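Long-range contacts in tailspike protein (Siphovirus 9NA, PDB 3RIQ), which probably recognises and cleaves the Salmonella lipopolysaccharide receptor, acting as a trimeric tailspike with endorhamnosidase activity: residues S454-D460 and I472-I478; V501-L506 and G518-G522; V387-Q393 and S408-T414; L368-I374 and Q393-Y398. All blocks are in the same frame, centred on the assembly; numbering follows the deposited sequence.

Contact 1. Residues S454-D460 and I472-I478; sequences SLVLTAD and IVKLSAI
Lys474 lies beside Thr458 and brings its tip to Asp460, and its route shows how a long side chain can span two positions of an opposing strand. Its CB meets the CB of Thr458 at 4.0 Å. CG is turned beside the backbone N (chi1 -49°), and from there the chain runs extended, so that CD still passes Thr458 CB while CE nears the carboxylate. At the tip, NZ forms a long, weak salt bridge of 3.5 Å to Asp460 OD1. A water bridges the same two groups, accepting from Lys474 NZ at 2.6 Å and donating to Asp460 OD1 at 2.6 Å. The other carboxylate oxygen, OD2, is held by Gln462. The strands are the two arms of a beta hairpin in a five-stranded antiparallel sheet, and six backbone bonds join them in pairs, among them Thr458 N to Lys474 O at 2.8 Å. The face bearing Leu457 and Leu475 is apolar: Leu475 CD1 touches both Leu455 CD2, 3.8 Å away, and Leu457 CB, 4.0 Å away. Leu475 packs on Val473 of the second subunit, and Leu457 on Leu455 of the third.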
loop_
_atom_site.group_PDB
_atom_site.type_symbol
_atom_site.label_atom_id
_atom_site.label_comp_id
_atom_site.label_asym_id
_atom_site.label_seq_id
_atom_site.Cartn_x
_atom_site.Cartn_y
_atom_site.Cartn_z
ATOM N N SER A 454 16.282 16.776 -29.115
ATOM C CA SER A 454 16.217 16.867 -30.572
ATOM C C SER A 454 15.008 17.699 -31.032
ATOM O O SER A 454 14.966 18.172 -32.166
ATOM C CB SER A 454 16.163 15.459 -31.188
ATOM O OG SER A 454 17.448 14.815 -31.122
ATOM N N LEU A 455 14.038 17.910 -30.145
ATOM C CA LEU A 455 12.823 18.668 -30.477
ATOM C C LEU A 455 12.396 19.457 -29.259
ATOM O O LEU A 455 12.359 18.892 -28.161
ATOM C CB LEU A 455 11.701 17.704 -30.899
ATOM C CG LEU A 455 10.326 18.253 -31.317
ATOM C CD1 LEU A 455 9.618 17.232 -32.213
ATOM C CD2 LEU A 455 9.438 18.633 -30.106
ATOM N N VAL A 456 12.086 20.740 -29.433
ATOM C CA VAL A 456 11.443 21.521 -28.378
ATOM C C VAL A 456 10.248 22.270 -28.954
ATOM O O VAL A 456 10.386 23.011 -29.952
ATOM C CB VAL A 456 12.410 22.557 -27.748
ATOM C CG1 VAL A 456 11.677 23.331 -26.672
ATOM C CG2 VAL A 456 13.675 21.874 -27.188
ATOM N N LEU A 457 9.073 22.030 -28.378
ATOM C CA LEU A 457 7.839 22.748 -28.695
ATOM C C LEU A 457 7.514 23.677 -27.509
ATOM O O LEU A 457 7.391 23.199 -26.386
ATOM C CB LEU A 457 6.697 21.741 -28.888
ATOM C CG LEU A 457 5.271 22.264 -29.157
ATOM C CD1 LEU A 457 5.174 22.923 -30.565
ATOM C CD2 LEU A 457 4.225 21.154 -28.986
ATOM N N THR A 458 7.377 24.975 -27.757
ATOM C CA THR A 458 7.243 25.958 -26.678
ATOM C C THR A 458 5.916 26.703 -26.782
ATOM O O THR A 458 5.521 27.134 -27.886
ATOM C CB THR A 458 8.384 27.008 -26.760
ATOM O OG1 THR A 458 9.654 26.333 -26.762
ATOM C CG2 THR A 458 8.314 27.990 -25.592
ATOM N N ALA A 459 5.239 26.837 -25.648
ATOM C CA ALA A 459 4.076 27.717 -25.487
ATOM C C ALA A 459 4.569 28.886 -24.661
ATOM O O ALA A 459 4.950 28.687 -23.504
ATOM C CB ALA A 459 3.005 26.988 -24.704
ATOM N N ASP A 460 4.570 30.097 -25.227
ATOM C CA ASP A 460 5.134 31.236 -24.504
ATOM C C ASP A 460 4.065 32.297 -24.317
ATOM O O ASP A 460 3.684 32.966 -25.288
ATOM C CB ASP A 460 6.344 31.784 -25.285
ATOM C CG ASP A 460 7.042 32.940 -24.575
ATOM O OD1 ASP A 460 8.258 33.114 -24.821
ATOM O OD2 ASP A 460 6.400 33.671 -23.786
ATOM N N ILE A 472 2.962 33.153 -28.087
ATOM C CA ILE A 472 3.738 32.752 -29.253
ATOM C C ILE A 472 3.965 31.240 -29.150
ATOM O O ILE A 472 4.239 30.728 -28.053
ATOM C CB ILE A 472 5.097 33.490 -29.310
ATOM C CG1 ILE A 472 4.896 35.009 -29.291
ATOM C CG2 ILE A 472 5.855 33.098 -30.568
ATOM C CD1 ILE A 472 6.220 35.780 -29.081
ATOM N N VAL A 473 3.772 30.515 -30.262
ATOM C CA VAL A 473 4.076 29.071 -30.312
ATOM C C VAL A 473 5.370 28.888 -31.115
ATOM O O VAL A 473 5.566 29.562 -32.140
ATOM C CB VAL A 473 2.884 28.347 -30.947
ATOM C CG1 VAL A 473 3.223 26.878 -31.382
ATOM C CG2 VAL A 473 1.691 28.386 -29.977
ATOM N N LYS A 474 6.245 27.999 -30.675
ATOM C CA LYS A 474 7.536 27.798 -31.319
ATOM C C LYS A 474 7.816 26.317 -31.429
ATOM O O LYS A 474 7.396 25.532 -30.546
ATOM C CB LYS A 474 8.676 28.442 -30.522
ATOM C CG LYS A 474 8.428 29.867 -30.113
ATOM C CD LYS A 474 9.474 30.302 -29.096
ATOM C CE LYS A 474 9.186 31.709 -28.641
ATOM N NZ LYS A 474 10.141 32.215 -27.604
ATOM N N LEU A 475 8.556 25.922 -32.461
ATOM C CA LEU A 475 8.979 24.528 -32.624
ATOM C C LEU A 475 10.332 24.522 -33.315
ATOM O O LEU A 475 10.492 25.193 -34.352
ATOM C CB LEU A 475 7.952 23.733 -33.451
ATOM C CG LEU A 475 8.278 22.268 -33.796
ATOM C CD1 LEU A 475 8.454 21.410 -32.519
ATOM C CD2 LEU A 475 7.212 21.639 -34.749
ATOM N N SER A 476 11.319 23.815 -32.752
ATOM C CA SER A 476 12.681 23.873 -33.314
ATOM C C SER A 476 13.410 22.536 -33.236
ATOM O O SER A 476 13.143 21.709 -32.336
ATOM C CB SER A 476 13.539 24.964 -32.617
ATOM O OG SER A 476 13.753 24.596 -31.239
ATOM N N ALA A 477 14.290 22.332 -34.206
ATOM C CA ALA A 477 15.247 21.227 -34.233
ATOM C C ALA A 477 16.586 21.691 -33.636
ATOM O O ALA A 477 16.656 22.757 -33.017
ATOM C CB ALA A 477 15.455 20.727 -35.690
ATOM N N ILE A 478 17.628 20.883 -33.808
ATOM C CA ILE A 478 18.952 21.219 -33.286
ATOM C C ILE A 478 19.995 20.871 -34.367
ATOM O O ILE A 478 19.798 19.949 -35.168
ATOM C CB ILE A 478 19.226 20.477 -31.910
ATOM C CG1 ILE A 478 20.406 21.119 -31.140
ATOM C CG2 ILE A 478 19.395 18.952 -32.104
ATOM C CD1 ILE A 478 20.519 20.690 -29.639
HETATM O O HOH W 1 9.932 31.129 -25.270
#

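Contact 2. Residues V501-L506 and G518-G522; sequences VAESQL and GFFFG
The carbonyl oxygen of Ala502 is approached by two groups of the facing strand: it accepts a hydrogen bond from Phe521 N at 3.0 Å and a CA-H contact from Phe520 CA at 3.3 Å. The N of the same residue donates to Phe519 O, also at 3.0 Å, so the two bonds fasten Ala502 to the residues flanking Phe520 and set Ala502 CB against Phe520 CB. Beyond this bridge the chain 501-506 curls around Phe520. Phe520 CG lies between its backbone N and carbonyl carbon (chi1 68°), which brings one ring face under Leu506 N, 3.8 Å above the plane and offset toward the rim. Leu506 CB then meets Phe520 CD1 at 3.9 Å. Val501 divides its branches between the other two phenylalanines: CG1 touches Phe519 CB, while CG2 presses closely on Phe521 CE1 at 3.3 Å. A water lies within hydrogen-bonding distance of Glu503 O and Gly522 O, though it cannot serve all the acceptors around it at once. Phe519 also packs on Ile517 of the third subunit and Ile499 of the second. A single beta bridge thus fixes an irregular loop to a strand that is outermost, within its own chain, of a three-stranded antiparallel sheet, where all three subunits meet near the C terminus.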
loop_
_atom_site.group_PDB
_atom_site.type_symbol
_atom_site.label_atom_id
_atom_site.label_comp_id
_atom_site.label_asym_id
_atom_site.label_seq_id
_atom_site.Cartn_x
_atom_site.Cartn_y
_atom_site.Cartn_z
ATOM N N VAL A 501 14.153 29.510 -43.325
ATOM C CA VAL A 501 14.580 29.213 -44.698
ATOM C C VAL A 501 16.070 28.950 -44.719
ATOM O O VAL A 501 16.822 29.423 -43.850
ATOM C CB VAL A 501 14.141 30.295 -45.710
ATOM C CG1 VAL A 501 12.734 30.774 -45.427
ATOM C CG2 VAL A 501 15.082 31.425 -45.705
ATOM N N ALA A 502 16.513 28.168 -45.703
ATOM C CA ALA A 502 17.943 27.850 -45.772
ATOM C C ALA A 502 18.786 29.080 -46.088
ATOM O O ALA A 502 18.364 29.980 -46.842
ATOM C CB ALA A 502 18.207 26.722 -46.754
ATOM N N GLU A 503 19.981 29.114 -45.508
ATOM C CA GLU A 503 20.903 30.246 -45.662
ATOM C C GLU A 503 21.663 30.267 -46.993
ATOM O O GLU A 503 22.272 31.285 -47.347
ATOM C CB GLU A 503 21.914 30.216 -44.498
ATOM C CG GLU A 503 21.219 30.398 -43.145
ATOM C CD GLU A 503 22.125 30.180 -41.955
ATOM O OE1 GLU A 503 23.360 30.229 -42.139
ATOM O OE2 GLU A 503 21.598 29.958 -40.836
ATOM N N SER A 504 21.652 29.141 -47.703
ATOM C CA SER A 504 22.399 28.999 -48.944
ATOM C C SER A 504 21.677 27.947 -49.775
ATOM O O SER A 504 20.651 27.391 -49.328
ATOM C CB SER A 504 23.867 28.604 -48.648
ATOM O OG SER A 504 23.943 27.355 -47.958
ATOM N N GLN A 505 22.212 27.659 -50.957
ATOM C CA GLN A 505 21.609 26.697 -51.885
ATOM C C GLN A 505 21.125 25.395 -51.210
ATOM O O GLN A 505 21.921 24.659 -50.610
ATOM C CB GLN A 505 22.638 26.357 -52.962
ATOM C CG GLN A 505 22.144 25.407 -54.012
ATOM C CD GLN A 505 20.992 25.979 -54.789
ATOM O OE1 GLN A 505 19.926 25.351 -54.889
ATOM N NE2 GLN A 505 21.176 27.184 -55.331
ATOM N N LEU A 506 19.827 25.117 -51.356
ATOM C CA LEU A 506 19.250 23.877 -50.895
ATOM C C LEU A 506 19.496 22.782 -51.928
ATOM O O LEU A 506 19.183 22.971 -53.106
ATOM C CB LEU A 506 17.739 24.073 -50.765
ATOM C CG LEU A 506 17.104 24.315 -49.419
ATOM C CD1 LEU A 506 15.590 24.199 -49.608
ATOM C CD2 LEU A 506 17.618 23.301 -48.343
ATOM N N GLY A 518 10.929 24.142 -50.380
ATOM C CA GLY A 518 11.742 24.745 -49.317
ATOM C C GLY A 518 12.282 26.053 -49.841
ATOM O O GLY A 518 12.660 26.142 -51.016
ATOM N N PHE A 519 12.274 27.081 -48.991
ATOM C CA PHE A 519 12.855 28.361 -49.359
ATOM C C PHE A 519 14.351 28.405 -49.026
ATOM O O PHE A 519 14.821 27.762 -48.087
ATOM C CB PHE A 519 12.167 29.512 -48.626
ATOM C CG PHE A 519 10.738 29.780 -49.081
ATOM C CD1 PHE A 519 9.656 29.019 -48.620
ATOM C CD2 PHE A 519 10.481 30.836 -49.963
ATOM C CE1 PHE A 519 8.337 29.329 -49.052
ATOM C CE2 PHE A 519 9.182 31.142 -50.373
ATOM C CZ PHE A 519 8.118 30.376 -49.930
ATOM N N PHE A 520 15.096 29.174 -49.809
ATOM C CA PHE A 520 16.503 29.380 -49.514
ATOM C C PHE A 520 16.999 30.683 -50.108
ATOM O O PHE A 520 16.379 31.247 -51.024
ATOM C CB PHE A 520 17.357 28.203 -50.030
ATOM C CG PHE A 520 17.423 28.111 -51.537
ATOM C CD1 PHE A 520 16.429 27.435 -52.262
ATOM C CD2 PHE A 520 18.498 28.691 -52.227
ATOM C CE1 PHE A 520 16.529 27.353 -53.669
ATOM C CE2 PHE A 520 18.592 28.621 -53.608
ATOM C CZ PHE A 520 17.636 27.941 -54.332
ATOM N N PHE A 521 18.109 31.156 -49.564
ATOM C CA PHE A 521 18.816 32.316 -50.122
ATOM C C PHE A 521 19.975 31.919 -51.027
ATOM O O PHE A 521 20.814 31.103 -50.646
ATOM C CB PHE A 521 19.314 33.222 -49.007
ATOM C CG PHE A 521 18.212 33.959 -48.281
ATOM C CD1 PHE A 521 17.724 33.493 -47.046
ATOM C CD2 PHE A 521 17.644 35.105 -48.841
ATOM C CE1 PHE A 521 16.691 34.179 -46.368
ATOM C CE2 PHE A 521 16.600 35.791 -48.174
ATOM C CZ PHE A 521 16.126 35.318 -46.935
ATOM N N GLY A 522 20.018 32.540 -52.210
ATOM C CA GLY A 522 21.066 32.331 -53.207
ATOM C C GLY A 522 22.338 33.087 -52.853
ATOM O O GLY A 522 22.410 33.722 -51.798
HETATM O O HOH W 2 23.232 32.779 -49.391
#

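Contact 3. Residues V387-Q393 and S408-T414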
loop_
_atom_site.group_PDB
_atom_site.type_symbol
_atom_site.label_atom_id
_atom_site.label_comp_id
_atom_site.label_asym_id
_atom_site.label_seq_id
_atom_site.Cartn_x
_atom_site.Cartn_y
_atom_site.Cartn_z
ATOM N N VAL A 387 10.427 10.372 -7.315
ATOM C CA VAL A 387 11.555 10.964 -6.605
ATOM C C VAL A 387 11.292 12.448 -6.345
ATOM O O VAL A 387 10.782 13.161 -7.216
ATOM C CB VAL A 387 12.827 10.812 -7.453
ATOM C CG1 VAL A 387 14.008 11.578 -6.851
ATOM C CG2 VAL A 387 13.202 9.317 -7.571
ATOM N N HIS A 388 11.645 12.927 -5.161
ATOM C CA HIS A 388 11.631 14.366 -4.900
ATOM C C HIS A 388 12.922 14.727 -4.216
ATOM O O HIS A 388 13.014 14.663 -3.005
ATOM C CB HIS A 388 10.428 14.777 -4.039
ATOM C CG HIS A 388 10.238 16.256 -3.953
ATOM N ND1 HIS A 388 9.078 16.829 -3.494
ATOM C CD2 HIS A 388 11.043 17.280 -4.334
ATOM C CE1 HIS A 388 9.187 18.149 -3.553
ATOM N NE2 HIS A 388 10.367 18.447 -4.071
ATOM N N ALA A 389 13.927 15.068 -5.012
ATOM C CA ALA A 389 15.235 15.426 -4.490
ATOM C C ALA A 389 15.181 16.873 -4.017
ATOM O O ALA A 389 14.553 17.718 -4.676
ATOM C CB ALA A 389 16.268 15.272 -5.590
ATOM N N TYR A 390 15.833 17.175 -2.903
ATOM C CA TYR A 390 15.913 18.562 -2.399
ATOM C C TYR A 390 17.288 19.148 -2.706
ATOM O O TYR A 390 17.712 20.173 -2.108
ATOM C CB TYR A 390 15.650 18.573 -0.880
ATOM C CG TYR A 390 14.222 18.259 -0.405
ATOM C CD1 TYR A 390 13.241 17.747 -1.272
ATOM C CD2 TYR A 390 13.877 18.391 0.950
ATOM C CE1 TYR A 390 11.952 17.465 -0.825
ATOM C CE2 TYR A 390 12.583 18.070 1.410
ATOM C CZ TYR A 390 11.628 17.595 0.511
ATOM O OH TYR A 390 10.333 17.266 0.958
ATOM N N THR A 391 17.980 18.481 -3.625
ATOM C CA THR A 391 19.263 18.930 -4.158
ATOM C C THR A 391 19.344 18.604 -5.653
ATOM O O THR A 391 18.675 17.654 -6.137
ATOM C CB THR A 391 20.439 18.226 -3.435
ATOM O OG1 THR A 391 21.700 18.683 -3.986
ATOM C CG2 THR A 391 20.339 16.700 -3.597
ATOM N N THR A 392 20.182 19.376 -6.360
ATOM C CA THR A 392 20.500 19.127 -7.779
ATOM C C THR A 392 21.654 18.141 -7.977
ATOM O O THR A 392 21.934 17.774 -9.122
ATOM C CB THR A 392 20.809 20.444 -8.574
ATOM O OG1 THR A 392 21.925 21.102 -7.974
ATOM C CG2 THR A 392 19.587 21.374 -8.527
ATOM N N GLN A 393 22.322 17.720 -6.902
ATOM C CA GLN A 393 23.404 16.741 -7.031
ATOM C C GLN A 393 22.926 15.427 -7.635
ATOM O O GLN A 393 21.829 14.912 -7.298
ATOM C CB GLN A 393 24.031 16.406 -5.679
ATOM C CG GLN A 393 24.820 17.531 -5.069
ATOM C CD GLN A 393 25.631 17.095 -3.844
ATOM O OE1 GLN A 393 25.341 16.075 -3.209
ATOM N NE2 GLN A 393 26.647 17.890 -3.501
ATOM N N SER A 408 8.313 9.721 -12.081
ATOM C CA SER A 408 8.026 11.121 -11.844
ATOM C C SER A 408 9.097 11.716 -10.933
ATOM O O SER A 408 9.444 11.096 -9.907
ATOM C CB SER A 408 6.618 11.221 -11.198
ATOM O OG SER A 408 6.363 12.530 -10.763
ATOM N N CYS A 409 9.637 12.889 -11.313
ATOM C CA CYS A 409 10.624 13.587 -10.488
ATOM C C CYS A 409 10.078 14.937 -10.104
ATOM O O CYS A 409 9.814 15.776 -10.990
ATOM C CB CYS A 409 11.965 13.751 -11.222
ATOM S SG CYS A 409 12.616 12.183 -11.815
ATOM N N ALA A 410 9.895 15.164 -8.813
ATOM C CA ALA A 410 9.179 16.359 -8.329
ATOM C C ALA A 410 10.109 17.511 -8.021
ATOM O O ALA A 410 11.350 17.369 -7.976
ATOM C CB ALA A 410 8.368 16.007 -7.062
ATOM N N GLY A 411 9.498 18.679 -7.826
ATOM C CA GLY A 411 10.211 19.840 -7.291
ATOM C C GLY A 411 11.250 20.387 -8.246
ATOM O O GLY A 411 11.084 20.294 -9.473
ATOM N N SER A 412 12.315 20.943 -7.659
ATOM C CA SER A 412 13.388 21.608 -8.402
ATOM C C SER A 412 14.750 20.934 -8.229
ATOM O O SER A 412 15.768 21.474 -8.652
ATOM C CB SER A 412 13.511 23.077 -7.953
ATOM O OG SER A 412 13.856 23.159 -6.569
ATOM N N GLY A 413 14.769 19.760 -7.596
ATOM C CA GLY A 413 16.012 18.983 -7.445
ATOM C C GLY A 413 16.379 18.231 -8.723
ATOM O O GLY A 413 15.795 18.476 -9.786
ATOM N N THR A 414 17.349 17.315 -8.632
ATOM C CA THR A 414 17.727 16.548 -9.818
ATOM C C THR A 414 16.529 15.744 -10.337
ATOM O O THR A 414 15.724 15.182 -9.561
ATOM C CB THR A 414 18.916 15.610 -9.555
ATOM O OG1 THR A 414 19.197 14.892 -10.762
ATOM C CG2 THR A 414 18.644 14.623 -8.379
HETATM O O HOH W 3 12.878 20.179 -4.761
HETATM O O HOH W 4 13.478 15.465 -7.862
#
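Val387 and Ala410 are joined by the shortest bond of this contact, Ala410 N to Val387 O at 2.7 Å, nearly straight at 169°. With Val387 N donating to Ser408 O at 2.9 Å, it closes the parallel pairing of Val387 with Cys409. At the end of strand 381-388 the packing remains close through the His388 ring. CG stands anti to the backbone N (chi1 -170°), which swings the imidazole across to segment 408-414. Ala410 CB lies over one face in a CH-pi contact, 3.8 Å from the ring centroid, and Gly411 N covers the same face near its rim. Tyr390 CE1 sits over the centre of the opposite face, so both faces are occupied, the second by the edge of the Tyr390 ring. ND1 is hydrogen-bonded to Arg383 NE of the third subunit, while NE2 meets a water in the ring plane. That water also donates to Ala389 O and accepts from Ser412 N. Where the two backbones part, a second water takes over, accepting from Ala389 N and donating to both Ala410 O and Thr414 O. The two segments come together again when Thr414 N donates to Thr391 O at 2.8 Å, beside the methyl contact of Ala389 CB with Thr414 CG2 at 3.7 Å. The looser end is exposed: Thr392 CG2 merely grazes Ser412 O at 3.8 Å. The contact thus extends the pairing of strands 381-388 and 402-409 into the turns that follow them, with the His388 backbone hydrogen-bonded to strand 355-362 and Ala389 resting on Gln373.

Contact 4. Residues L368-I374 and Q393-Y398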
loop_
_atom_site.group_PDB
_atom_site.type_symbol
_atom_site.label_atom_id
_atom_site.label_comp_id
_atom_site.label_asym_id
_atom_site.label_seq_id
_atom_site.Cartn_x
_atom_site.Cartn_y
_atom_site.Cartn_z
ATOM N N LEU A 368 24.499 15.635 1.138
ATOM C CA LEU A 368 25.119 16.335 -0.012
ATOM C C LEU A 368 26.539 15.827 -0.347
ATOM O O LEU A 368 27.461 16.625 -0.585
ATOM C CB LEU A 368 25.108 17.870 0.198
ATOM C CG LEU A 368 23.747 18.507 0.512
ATOM C CD1 LEU A 368 23.885 20.021 0.773
ATOM C CD2 LEU A 368 22.727 18.242 -0.616
ATOM N N THR A 369 26.697 14.512 -0.403
ATOM C CA THR A 369 27.966 13.890 -0.733
ATOM C C THR A 369 27.944 13.322 -2.148
ATOM O O THR A 369 28.659 12.359 -2.475
ATOM C CB THR A 369 28.384 12.835 0.312
ATOM O OG1 THR A 369 27.438 11.758 0.322
ATOM C CG2 THR A 369 28.471 13.464 1.725
ATOM N N ASN A 370 27.109 13.923 -2.996
ATOM C CA ASN A 370 27.091 13.601 -4.422
ATOM C C ASN A 370 26.593 12.212 -4.754
ATOM O O ASN A 370 26.976 11.613 -5.765
ATOM C CB ASN A 370 28.447 13.883 -5.082
ATOM C CG ASN A 370 28.419 15.147 -5.889
ATOM O OD1 ASN A 370 27.475 15.378 -6.664
ATOM N ND2 ASN A 370 29.440 15.982 -5.726
ATOM N N LEU A 371 25.695 11.727 -3.913
ATOM C CA LEU A 371 25.083 10.427 -4.101
ATOM C C LEU A 371 23.736 10.576 -4.824
ATOM O O LEU A 371 23.099 11.597 -4.748
ATOM C CB LEU A 371 24.880 9.733 -2.735
ATOM C CG LEU A 371 26.162 9.538 -1.931
ATOM C CD1 LEU A 371 25.780 8.852 -0.610
ATOM C CD2 LEU A 371 27.178 8.718 -2.710
ATOM N N ASN A 372 23.339 9.528 -5.527
ATOM C CA ASN A 372 22.082 9.505 -6.272
ATOM C C ASN A 372 20.865 9.157 -5.406
ATOM O O ASN A 372 21.006 8.587 -4.327
ATOM C CB ASN A 372 22.237 8.542 -7.446
ATOM C CG ASN A 372 23.402 8.905 -8.326
ATOM O OD1 ASN A 372 23.541 10.058 -8.724
ATOM N ND2 ASN A 372 24.235 7.960 -8.617
ATOM N N GLN A 373 19.669 9.545 -5.847
ATOM C CA GLN A 373 18.461 9.247 -5.070
ATOM C C GLN A 373 18.124 7.770 -5.119
ATOM O O GLN A 373 17.871 7.185 -4.092
ATOM C CB GLN A 373 17.251 10.081 -5.536
ATOM C CG GLN A 373 17.538 11.590 -5.497
ATOM C CD GLN A 373 17.518 12.171 -4.112
ATOM O OE1 GLN A 373 16.544 12.023 -3.384
ATOM N NE2 GLN A 373 18.582 12.866 -3.751
ATOM N N ILE A 374 18.123 7.191 -6.310
ATOM C CA ILE A 374 17.829 5.777 -6.532
ATOM C C ILE A 374 18.947 5.233 -7.409
ATOM O O ILE A 374 19.317 5.853 -8.422
ATOM C CB ILE A 374 16.458 5.598 -7.219
ATOM C CG1 ILE A 374 15.335 5.994 -6.261
ATOM C CG2 ILE A 374 16.222 4.117 -7.678
ATOM C CD1 ILE A 374 13.918 5.867 -6.844
ATOM N N GLN A 393 22.322 17.720 -6.902
ATOM C CA GLN A 393 23.404 16.741 -7.031
ATOM C C GLN A 393 22.926 15.427 -7.635
ATOM O O GLN A 393 21.829 14.912 -7.298
ATOM C CB GLN A 393 24.031 16.406 -5.679
ATOM C CG GLN A 393 24.820 17.531 -5.069
ATOM C CD GLN A 393 25.631 17.095 -3.844
ATOM O OE1 GLN A 393 25.341 16.075 -3.209
ATOM N NE2 GLN A 393 26.647 17.890 -3.501
ATOM N N GLY A 394 23.750 14.871 -8.513
ATOM C CA GLY A 394 23.552 13.488 -8.979
ATOM C C GLY A 394 22.309 13.267 -9.826
ATOM O O GLY A 394 21.839 14.186 -10.555
ATOM N N TYR A 395 21.793 12.040 -9.759
ATOM C CA TYR A 395 20.650 11.607 -10.582
ATOM C C TYR A 395 19.463 11.282 -9.679
ATOM O O TYR A 395 19.636 10.821 -8.546
ATOM C CB TYR A 395 21.018 10.304 -11.290
ATOM C CG TYR A 395 22.026 10.501 -12.420
ATOM C CD1 TYR A 395 21.620 10.509 -13.741
ATOM C CD2 TYR A 395 23.380 10.682 -12.143
ATOM C CE1 TYR A 395 22.553 10.713 -14.781
ATOM C CE2 TYR A 395 24.322 10.859 -13.152
ATOM C CZ TYR A 395 23.904 10.874 -14.468
ATOM O OH TYR A 395 24.851 11.064 -15.450
ATOM N N ALA A 396 18.264 11.478 -10.213
ATOM C CA ALA A 396 17.067 10.926 -9.575
ATOM C C ALA A 396 17.049 9.397 -9.652
ATOM O O ALA A 396 16.777 8.717 -8.642
ATOM C CB ALA A 396 15.809 11.500 -10.225
ATOM N N VAL A 397 17.327 8.868 -10.852
ATOM C CA VAL A 397 17.434 7.430 -11.072
ATOM C C VAL A 397 18.711 7.139 -11.833
ATOM O O VAL A 397 18.856 7.529 -13.020
ATOM C CB VAL A 397 16.218 6.844 -11.835
ATOM C CG1 VAL A 397 16.367 5.329 -12.017
ATOM C CG2 VAL A 397 14.908 7.145 -11.064
ATOM N N TYR A 398 19.619 6.415 -11.167
ATOM C CA TYR A 398 20.869 6.004 -11.795
ATOM C C TYR A 398 20.824 4.481 -11.878
ATOM O O TYR A 398 21.079 3.772 -10.900
ATOM C CB TYR A 398 22.088 6.490 -11.001
ATOM C CG TYR A 398 23.398 6.218 -11.711
ATOM C CD1 TYR A 398 23.905 7.136 -12.618
ATOM C CD2 TYR A 398 24.132 5.037 -11.487
ATOM C CE1 TYR A 398 25.106 6.900 -13.283
ATOM C CE2 TYR A 398 25.322 4.798 -12.148
ATOM C CZ TYR A 398 25.795 5.731 -13.058
ATOM O OH TYR A 398 26.986 5.530 -13.732
HETATM O O HOH W 5 26.360 15.854 -9.006
HETATM O O HOH W 6 21.055 13.434 -5.111
#
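Asn372 turns its CG beside the backbone N (chi1 -56°), and this aims the amide across at Tyr395 and Tyr398; at the other end, Gln393, extended beyond CG, runs its own amide out to Leu368 and Asn370. Asn372 OD1 accepts from Tyr395 N at 2.8 Å, and the same oxygen lies at the edge of the Tyr395 ring, 3.5 Å from CD2. ND2 of Asn372 comes to 3.5 Å from Tyr398 CB, with the amide almost parallel to the Tyr398 ring. Tyr398 CD1 in turn covers one face of the Tyr395 ring, so that the amide and both rings form a compact cluster. The two segments belong to successive coils of the right-handed beta-helix, and their backbones are stitched in parallel fashion: Gln373 N donates to Tyr395 O at 3.0 Å, and Tyr398 N to Ile374 O at 2.8 Å. Ile374 CB comes within 4.4 Å of Val397 CG2, and Ile374 also packs against strands 355-362 and 381-388. At the Leu368 end the contact is carried by a second pair of amides. The Asn370 and Gln393 amides are stacked, their planes 12° apart, with Asn370 CG 4.0 Å from Gln393 CD. Asn370 N donates to Gln393 OE1 at 2.8 Å, coming from above the carbonyl plane and 49° out of it; Asn365 ND2 gives OE1 another bond, whereas Gln393 NE2 makes a weak one to Leu368 O. Two waters bridge the middle. One donates to Asn370 OD1 and accepts from Gly394 N, and the other links Leu371 O, Gln373 NE2 and Gln393 O.

Followed from the N terminus, the chain first opens contact 4 at 368-374 and then contact 3 at 387-393, before contact 4 closes at 393-398 and contact 3 at 408-414. These two loops therefore cross, sharing Gln393, and a probable hydrogen bond from Thr414 OG1 to Gly394 O joins them; together they tie successive coils near the C-terminal end of the beta-helix. Contact 1 follows in series and closes a short hairpin in the five-stranded antiparallel sheet, its centre about 25 Å from that of contact 3. Contact 2 comes last, about 21 Å beyond contact 1 between centres, fastening a loop to the final three-stranded sheet.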